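Local coordinates for pyridoxal phosphate homeostasis protein (Bifidobacterium adolescentis ATCC 15703, PDB 3CPG) that probably binds pyridoxal 5'-phosphate and takes part in keeping the supply of that cofactor in balance, at residues L53-T58 with H118-L123; G62-A67 with I75-P80; Q81-K86 with P133-I138. All blocks are in the same frame, centred on the assembly; numbering follows the deposited sequence.

Contact 1: residues L53-T58 with H118-L123; sequences LAATKT and HLIGQL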
loop_
_atom_site.group_PDB
_atom_site.type_symbol
_atom_site.label_atom_id
_atom_site.label_comp_id
_atom_site.label_asym_id
_atom_site.label_seq_id
_atom_site.Cartn_x
_atom_site.Cartn_y
_atom_site.Cartn_z
ATOM N N LEU A 53 -1.832 -5.297 4.363
ATOM C CA LEU A 53 -2.623 -4.141 3.972
ATOM C C LEU A 53 -3.865 -4.721 3.327
ATOM O O LEU A 53 -3.770 -5.506 2.382
ATOM C CB LEU A 53 -1.889 -3.260 2.949
ATOM C CG LEU A 53 -2.691 -2.118 2.288
ATOM C CD1 LEU A 53 -1.734 -1.140 1.660
ATOM C CD2 LEU A 53 -3.625 -2.633 1.210
ATOM N N ALA A 54 -5.032 -4.364 3.842
ATOM C CA ALA A 54 -6.258 -4.867 3.254
ATOM C C ALA A 54 -6.652 -3.917 2.130
ATOM O O ALA A 54 -6.746 -2.711 2.344
ATOM C CB ALA A 54 -7.364 -4.935 4.306
ATOM N N ALA A 55 -6.838 -4.460 0.930
ATOM C CA ALA A 55 -7.251 -3.661 -0.222
ATOM C C ALA A 55 -8.757 -3.574 -0.040
ATOM O O ALA A 55 -9.466 -4.562 -0.225
ATOM C CB ALA A 55 -6.904 -4.382 -1.522
ATOM N N THR A 56 -9.238 -2.388 0.311
ATOM C CA THR A 56 -10.653 -2.202 0.606
ATOM C C THR A 56 -11.573 -1.682 -0.493
ATOM O O THR A 56 -12.718 -1.312 -0.220
ATOM C CB THR A 56 -10.799 -1.303 1.849
ATOM O OG1 THR A 56 -10.032 -0.102 1.672
ATOM C CG2 THR A 56 -10.284 -2.034 3.087
ATOM N N LYS A 57 -11.098 -1.672 -1.734
ATOM C CA LYS A 57 -11.925 -1.182 -2.829
ATOM C C LYS A 57 -13.258 -1.924 -2.898
ATOM O O LYS A 57 -13.307 -3.147 -2.737
ATOM C CB LYS A 57 -11.184 -1.329 -4.161
ATOM C CG LYS A 57 -10.796 -2.760 -4.502
ATOM C CD LYS A 57 -10.194 -2.837 -5.901
ATOM C CE LYS A 57 -9.819 -4.265 -6.265
ATOM N NZ LYS A 57 -9.304 -4.371 -7.661
ATOM N N THR A 58 -14.326 -1.160 -3.125
ATOM C CA THR A 58 -15.705 -1.657 -3.241
ATOM C C THR A 58 -16.313 -2.213 -1.952
ATOM O O THR A 58 -17.443 -2.708 -1.958
ATOM C CB THR A 58 -15.850 -2.741 -4.348
ATOM O OG1 THR A 58 -15.382 -4.003 -3.863
ATOM C CG2 THR A 58 -15.049 -2.353 -5.585
ATOM N N HIS A 118 -3.562 4.058 3.010
ATOM C CA HIS A 118 -2.881 4.313 1.745
ATOM C C HIS A 118 -3.794 4.362 0.537
ATOM O O HIS A 118 -4.915 3.860 0.565
ATOM C CB HIS A 118 -1.841 3.221 1.460
ATOM C CG HIS A 118 -0.724 3.156 2.452
ATOM N ND1 HIS A 118 0.443 2.467 2.203
ATOM C CD2 HIS A 118 -0.607 3.662 3.702
ATOM C CE1 HIS A 118 1.235 2.553 3.259
ATOM N NE2 HIS A 118 0.621 3.272 4.181
ATOM N N LEU A 119 -3.295 4.990 -0.522
ATOM C CA LEU A 119 -4.000 5.023 -1.792
ATOM C C LEU A 119 -3.108 4.082 -2.585
ATOM O O LEU A 119 -1.900 4.310 -2.682
ATOM C CB LEU A 119 -3.981 6.407 -2.447
ATOM C CG LEU A 119 -4.702 6.361 -3.805
ATOM C CD1 LEU A 119 -6.198 6.186 -3.572
ATOM C CD2 LEU A 119 -4.444 7.625 -4.599
ATOM N N ILE A 120 -3.681 3.012 -3.123
ATOM C CA ILE A 120 -2.889 2.054 -3.876
ATOM C C ILE A 120 -3.288 1.985 -5.344
ATOM O O ILE A 120 -2.685 1.245 -6.120
ATOM C CB ILE A 120 -2.977 0.652 -3.234
ATOM C CG1 ILE A 120 -4.418 0.145 -3.276
ATOM C CG2 ILE A 120 -2.507 0.718 -1.786
ATOM C CD1 ILE A 120 -4.596 -1.256 -2.700
ATOM N N GLY A 121 -4.303 2.759 -5.719
ATOM C CA GLY A 121 -4.742 2.797 -7.105
ATOM C C GLY A 121 -4.131 4.016 -7.778
ATOM O O GLY A 121 -3.591 4.888 -7.097
ATOM N N GLN A 122 -4.207 4.089 -9.105
ATOM C CA GLN A 122 -3.628 5.220 -9.823
ATOM C C GLN A 122 -4.294 6.528 -9.404
ATOM O O GLN A 122 -5.511 6.596 -9.238
ATOM C CB GLN A 122 -3.752 5.018 -11.335
ATOM C CG GLN A 122 -3.024 3.780 -11.876
ATOM C CD GLN A 122 -1.577 3.672 -11.411
ATOM O OE1 GLN A 122 -1.281 3.022 -10.410
ATOM N NE2 GLN A 122 -0.673 4.316 -12.138
ATOM N N LEU A 123 -3.481 7.564 -9.238
ATOM C CA LEU A 123 -3.966 8.867 -8.798
ATOM C C LEU A 123 -3.998 9.923 -9.896
ATOM O O LEU A 123 -2.952 10.393 -10.350
ATOM C CB LEU A 123 -3.094 9.364 -7.641
ATOM C CG LEU A 123 -3.381 10.755 -7.068
ATOM C CD1 LEU A 123 -4.829 10.844 -6.604
ATOM C CD2 LEU A 123 -2.424 11.016 -5.909
#
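H118 ND1 is hydrogen-bonded to E139 of the neighbouring strand 137-141. The bond gives this buried ring a polar partner, and L53 CD1 approaches ND1 of H118 at a slant, 4.2 Å away. Histidine suits the place because a ring nitrogen can pair with a carboxylate while the ring carbons tolerate an aliphatic neighbour. Everything else across the contact is apolar. L53 CD1 also reaches CG2 of I120, at 4.0 Å, the two side chains lying alongside and pointing in opposite directions. In I120 the branch CG1 is tucked between the backbone N and the carbonyl carbon (chi1 63°). With chi2 extended at 178°, CD1 is carried on to A55, whose CB it meets at 4.1 Å. The two branches are thus shared out, CG2 for the leucine and CD1 for the alanine, which is small enough to leave the isoleucine tip its place.

The segments do not pair through their backbones: their CA atoms approach no closer than 8.1 Å, between A55 and I120, because strand 75-77 runs between strands 51-55 and 113-119. On that middle strand G76 has no side chain to stand in the way. A bound acetate ion lies near A55, and K57, predicted to carry pyridoxal phosphate but bare here, follows two residues later. Side chains meeting on the inner side of the barrel, where the parallel strands give way to loops at their C-terminal ends, are characteristic of the cofactor end of the TIM barrel in the alanine racemase-like family.

Contact 2: residues G62-A67 with I75-P80; sequences GEIMAA and IGENRP
Two isoleucines make the apolar part of this contact: CG2 of I64, on helix 61-69, rests 4.2 Å from CG2 of I75, on strand 75-77. The branched side chains are well suited to such a helix-to-sheet interface, since each offers two arms and can serve two neighbours at once. For I64 the division is clear. With CG1 beside the backbone N (chi1 -61°) and the chain extended beyond it, CD1 is sent along the strand to E77, while CG2 stays with I75.

Helix and strand are consecutive members of the beta-alpha-beta unit formed by strand 51-55, helix 61-69 and strand 75-77, the right-handed crossover from which a TIM barrel is built. Within 62-67 it is I64 that meets the strand.

The second kind of interaction sets a methyl group against a carboxylate. I64 CD1 comes to 3.7 Å from E77 OE2, the side chains crossing obliquely. The glutamate does not start out facing the helix; a bend at chi2 (-71°) brings its carboxylate round to the isoleucine.

The carboxylate has polar partners of its own: E77 OE2 is hydrogen-bonded to T56 OG1 and forms a salt bridge with NZ of K86, whose aliphatic chain, like L90 of helix 80-96, also packs against I64.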
loop_
_atom_site.group_PDB
_atom_site.type_symbol
_atom_site.label_atom_id
_atom_site.label_comp_id
_atom_site.label_asym_id
_atom_site.label_seq_id
_atom_site.Cartn_x
_atom_site.Cartn_y
_atom_site.Cartn_z
ATOM N N GLY A 62 -18.708 -1.023 7.159
ATOM C CA GLY A 62 -18.946 -2.160 8.029
ATOM C C GLY A 62 -17.987 -3.297 7.725
ATOM O O GLY A 62 -17.433 -3.920 8.633
ATOM N N GLU A 63 -17.793 -3.569 6.438
ATOM C CA GLU A 63 -16.896 -4.633 6.000
ATOM C C GLU A 63 -15.450 -4.344 6.398
ATOM O O GLU A 63 -14.742 -5.207 6.918
ATOM C CB GLU A 63 -16.970 -4.788 4.477
ATOM C CG GLU A 63 -18.278 -5.379 3.977
ATOM C CD GLU A 63 -18.340 -5.452 2.460
ATOM O OE1 GLU A 63 -18.469 -4.391 1.814
ATOM O OE2 GLU A 63 -18.252 -6.572 1.914
ATOM N N ILE A 64 -15.006 -3.126 6.130
ATOM C CA ILE A 64 -13.635 -2.743 6.452
ATOM C C ILE A 64 -13.361 -2.827 7.947
ATOM O O ILE A 64 -12.308 -3.311 8.363
ATOM C CB ILE A 64 -13.334 -1.315 5.957
ATOM C CG1 ILE A 64 -13.501 -1.265 4.436
ATOM C CG2 ILE A 64 -11.918 -0.898 6.365
ATOM C CD1 ILE A 64 -13.398 0.125 3.848
HETATM N N MSE A 65 -14.300 -2.356 8.761
HETATM C CA MSE A 65 -14.107 -2.406 10.202
HETATM C C MSE A 65 -14.104 -3.841 10.728
HETATM O O MSE A 65 -13.458 -4.138 11.733
HETATM C CB MSE A 65 -15.173 -1.563 10.910
HETATM C CG MSE A 65 -15.034 -0.047 10.635
HETATM SE SE MSE A 65 -13.252 0.618 10.983
HETATM C CE MSE A 65 -13.114 0.113 12.807
ATOM N N ALA A 66 -14.816 -4.736 10.051
ATOM C CA ALA A 66 -14.823 -6.129 10.480
ATOM C C ALA A 66 -13.406 -6.658 10.266
ATOM O O ALA A 66 -12.897 -7.445 11.063
ATOM C CB ALA A 66 -15.831 -6.944 9.664
ATOM N N ALA A 67 -12.769 -6.215 9.182
ATOM C CA ALA A 67 -11.407 -6.645 8.877
ATOM C C ALA A 67 -10.418 -6.089 9.901
ATOM O O ALA A 67 -9.525 -6.796 10.366
ATOM C CB ALA A 67 -11.017 -6.192 7.474
ATOM N N ILE A 75 -4.846 -0.192 5.706
ATOM C CA ILE A 75 -5.777 -0.340 4.595
ATOM C C ILE A 75 -5.341 0.512 3.418
ATOM O O ILE A 75 -4.617 1.496 3.578
ATOM C CB ILE A 75 -7.230 0.066 4.968
ATOM C CG1 ILE A 75 -7.302 1.567 5.254
ATOM C CG2 ILE A 75 -7.714 -0.754 6.165
ATOM C CD1 ILE A 75 -8.707 2.070 5.544
ATOM N N GLY A 76 -5.798 0.126 2.235
ATOM C CA GLY A 76 -5.467 0.858 1.033
ATOM C C GLY A 76 -6.646 0.854 0.083
ATOM O O GLY A 76 -7.208 -0.200 -0.213
ATOM N N GLU A 77 -7.032 2.040 -0.373
ATOM C CA GLU A 77 -8.139 2.189 -1.308
ATOM C C GLU A 77 -7.561 2.416 -2.696
ATOM O O GLU A 77 -6.462 2.955 -2.834
ATOM C CB GLU A 77 -9.007 3.394 -0.934
ATOM C CG GLU A 77 -9.922 3.202 0.272
ATOM C CD GLU A 77 -11.094 2.260 0.004
ATOM O OE1 GLU A 77 -11.495 2.106 -1.169
ATOM O OE2 GLU A 77 -11.630 1.685 0.975
ATOM N N ASN A 78 -8.308 2.013 -3.719
ATOM C CA ASN A 78 -7.864 2.190 -5.097
ATOM C C ASN A 78 -8.275 3.532 -5.686
ATOM O O ASN A 78 -7.474 4.207 -6.336
ATOM C CB ASN A 78 -8.424 1.075 -5.984
ATOM C CG ASN A 78 -7.466 -0.083 -6.137
ATOM O OD1 ASN A 78 -6.950 -0.339 -7.229
ATOM N ND2 ASN A 78 -7.214 -0.789 -5.045
ATOM N N ARG A 79 -9.526 3.920 -5.460
ATOM C CA ARG A 79 -10.045 5.160 -6.023
ATOM C C ARG A 79 -10.241 6.297 -5.032
ATOM O O ARG A 79 -10.779 6.101 -3.944
ATOM C CB ARG A 79 -11.381 4.892 -6.723
ATOM C CG ARG A 79 -11.331 3.830 -7.812
ATOM C CD ARG A 79 -12.669 3.724 -8.523
ATOM N NE ARG A 79 -13.755 3.409 -7.598
ATOM C CZ ARG A 79 -15.042 3.395 -7.931
ATOM N NH1 ARG A 79 -15.410 3.680 -9.173
ATOM N NH2 ARG A 79 -15.963 3.097 -7.023
ATOM N N PRO A 80 -9.809 7.513 -5.406
ATOM C CA PRO A 80 -9.961 8.674 -4.528
ATOM C C PRO A 80 -11.418 8.905 -4.127
ATOM O O PRO A 80 -11.693 9.361 -3.021
ATOM C CB PRO A 80 -9.404 9.817 -5.373
ATOM C CG PRO A 80 -8.311 9.149 -6.140
ATOM C CD PRO A 80 -8.954 7.840 -6.564
#

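Contact 3: residues Q81-K86 with P133-I138; sequences QEVTAK and PVVDTI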
loop_
_atom_site.group_PDB
_atom_site.type_symbol
_atom_site.label_atom_id
_atom_site.label_comp_id
_atom_site.label_asym_id
_atom_site.label_seq_id
_atom_site.Cartn_x
_atom_site.Cartn_y
_atom_site.Cartn_z
ATOM N N GLN A 81 -12.348 8.583 -5.023
ATOM C CA GLN A 81 -13.770 8.775 -4.738
ATOM C C GLN A 81 -14.217 7.894 -3.580
ATOM O O GLN A 81 -15.093 8.276 -2.803
ATOM C CB GLN A 81 -14.626 8.463 -5.968
ATOM C CG GLN A 81 -14.080 9.029 -7.268
ATOM C CD GLN A 81 -13.251 8.013 -8.035
ATOM O OE1 GLN A 81 -13.756 6.959 -8.432
ATOM N NE2 GLN A 81 -11.976 8.323 -8.251
ATOM N N GLU A 82 -13.625 6.709 -3.466
ATOM C CA GLU A 82 -13.980 5.816 -2.371
ATOM C C GLU A 82 -13.319 6.316 -1.096
ATOM O O GLU A 82 -13.848 6.137 -0.001
ATOM C CB GLU A 82 -13.549 4.379 -2.677
ATOM C CG GLU A 82 -14.387 3.717 -3.761
ATOM C CD GLU A 82 -14.177 2.219 -3.821
ATOM O OE1 GLU A 82 -14.342 1.557 -2.775
ATOM O OE2 GLU A 82 -13.847 1.700 -4.910
ATOM N N VAL A 83 -12.159 6.949 -1.236
ATOM C CA VAL A 83 -11.476 7.497 -0.073
ATOM C C VAL A 83 -12.382 8.572 0.522
ATOM O O VAL A 83 -12.662 8.572 1.721
ATOM C CB VAL A 83 -10.118 8.137 -0.458
ATOM C CG1 VAL A 83 -9.548 8.914 0.723
ATOM C CG2 VAL A 83 -9.142 7.055 -0.885
ATOM N N THR A 84 -12.860 9.476 -0.326
ATOM C CA THR A 84 -13.719 10.557 0.140
ATOM C C THR A 84 -15.043 10.052 0.706
ATOM O O THR A 84 -15.544 10.585 1.693
ATOM C CB THR A 84 -13.991 11.575 -0.990
ATOM O OG1 THR A 84 -14.735 10.949 -2.042
ATOM C CG2 THR A 84 -12.679 12.086 -1.559
ATOM N N ALA A 85 -15.601 9.010 0.107
ATOM C CA ALA A 85 -16.872 8.474 0.580
ATOM C C ALA A 85 -16.795 7.790 1.950
ATOM O O ALA A 85 -17.728 7.887 2.752
ATOM C CB ALA A 85 -17.432 7.494 -0.445
ATOM N N LYS A 86 -15.676 7.129 2.230
ATOM C CA LYS A 86 -15.527 6.376 3.477
ATOM C C LYS A 86 -14.641 6.973 4.570
ATOM O O LYS A 86 -14.721 6.565 5.726
ATOM C CB LYS A 86 -15.005 4.967 3.155
ATOM C CG LYS A 86 -15.981 4.076 2.398
ATOM C CD LYS A 86 -15.355 2.746 1.974
ATOM C CE LYS A 86 -14.759 2.833 0.571
ATOM N NZ LYS A 86 -14.192 1.534 0.101
ATOM N N PRO A 133 -5.909 15.102 2.501
ATOM C CA PRO A 133 -6.433 15.284 3.859
ATOM C C PRO A 133 -6.682 13.964 4.587
ATOM O O PRO A 133 -6.980 13.956 5.781
ATOM C CB PRO A 133 -7.746 16.037 3.629
ATOM C CG PRO A 133 -7.530 16.739 2.330
ATOM C CD PRO A 133 -6.828 15.688 1.511
ATOM N N VAL A 134 -6.550 12.852 3.869
ATOM C CA VAL A 134 -6.829 11.543 4.448
ATOM C C VAL A 134 -5.701 10.509 4.455
ATOM O O VAL A 134 -5.329 9.997 5.511
ATOM C CB VAL A 134 -8.049 10.905 3.740
ATOM C CG1 VAL A 134 -8.319 9.516 4.297
ATOM C CG2 VAL A 134 -9.267 11.797 3.912
ATOM N N VAL A 135 -5.165 10.199 3.281
ATOM C CA VAL A 135 -4.118 9.187 3.175
ATOM C C VAL A 135 -2.735 9.660 3.617
ATOM O O VAL A 135 -2.324 10.782 3.310
ATOM C CB VAL A 135 -4.018 8.646 1.728
ATOM C CG1 VAL A 135 -5.393 8.217 1.238
ATOM C CG2 VAL A 135 -3.429 9.700 0.810
ATOM N N ASP A 136 -2.020 8.806 4.345
ATOM C CA ASP A 136 -0.679 9.164 4.791
ATOM C C ASP A 136 0.382 8.701 3.807
ATOM O O ASP A 136 1.521 9.153 3.864
ATOM C CB ASP A 136 -0.368 8.601 6.182
ATOM C CG ASP A 136 -1.094 7.309 6.476
ATOM O OD1 ASP A 136 -1.219 6.452 5.579
ATOM O OD2 ASP A 136 -1.532 7.152 7.633
ATOM N N THR A 137 0.011 7.791 2.914
ATOM C CA THR A 137 0.948 7.302 1.912
ATOM C C THR A 137 0.266 7.034 0.574
ATOM O O THR A 137 -0.788 6.403 0.517
ATOM C CB THR A 137 1.639 5.991 2.353
ATOM O OG1 THR A 137 2.349 6.202 3.579
ATOM C CG2 THR A 137 2.628 5.533 1.286
ATOM N N ILE A 138 0.875 7.529 -0.499
ATOM C CA ILE A 138 0.372 7.306 -1.854
ATOM C C ILE A 138 1.332 6.300 -2.496
ATOM O O ILE A 138 2.456 6.645 -2.868
ATOM C CB ILE A 138 0.366 8.615 -2.678
ATOM C CG1 ILE A 138 -0.597 9.624 -2.046
ATOM C CG2 ILE A 138 -0.040 8.317 -4.119
ATOM C CD1 ILE A 138 -0.540 11.017 -2.670
#
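The helical layer of the TIM barrel meets the entrance to one of its strands here: V83, on the inner side of helix 80-96, packs on V134 and V135 in the loop that leads into strand 137-141. One methyl group does the work. V83 CG1 lies anti to its own nitrogen (chi1 170°) and comes within 3.8 Å of CG1 and 3.9 Å of CB of V134, so it rides over the branch point as well as one arm. The two valines pass alongside each other in opposite directions. The same V83 CG1 stands 4.2 Å from CG1 of V135, and so sits against two successive residues of the loop. Compact branched side chains fit a place where the backbones come as near as 7.6 Å, measured between the CA atoms of V83 and V134.

T84, E82 and K86, on other sides of the helix, are bound by polar contacts. T84 OG1 gives a hydrogen bond of 2.8 Å back to Q81 O, approaching from 40° above the carbonyl plane. A85 N donates to the same oxygen, Q81 O, at 3.0 Å and from the same face, so one carbonyl serves both the helix and the threonine. One turn joins E82 to K86 through a salt bridge, OE1 to NZ at 2.9 Å, which uses the anti side of the carboxylate. Both ends have further partners: T58 N donates to that glutamate oxygen, and the lysine also reaches E77 and the carbonyl of R59.

Around the valines, L119 of strand 113-119 touches V83 and F117 of the same strand touches V134. The loop then passes D136, whose backbone bonds to F117 and G162, into strand 137-141 between strands 113-119 and 161-166.

In the fold
From the N terminus, strand 51-55 opens contact 1, which closes only at 118-123 after a loop of 59 residues. Contact 2 is nested inside that loop: it joins helix 61-69 to strand 75-77, with seven residues between. Contact 3 begins after contact 2 has closed, at 81-86 on helix 80-96, and ends beyond contact 1, at 133-138, so contacts 1 and 3 cross. Contact 2 packs a helix on the outer side of strand 75-77, whereas contact 1 lies on the inner side of the barrel. Contact 3 carries the link on to the entrance of strand 137-141. Together they tie four strands of one parallel barrel to two of its covering helices.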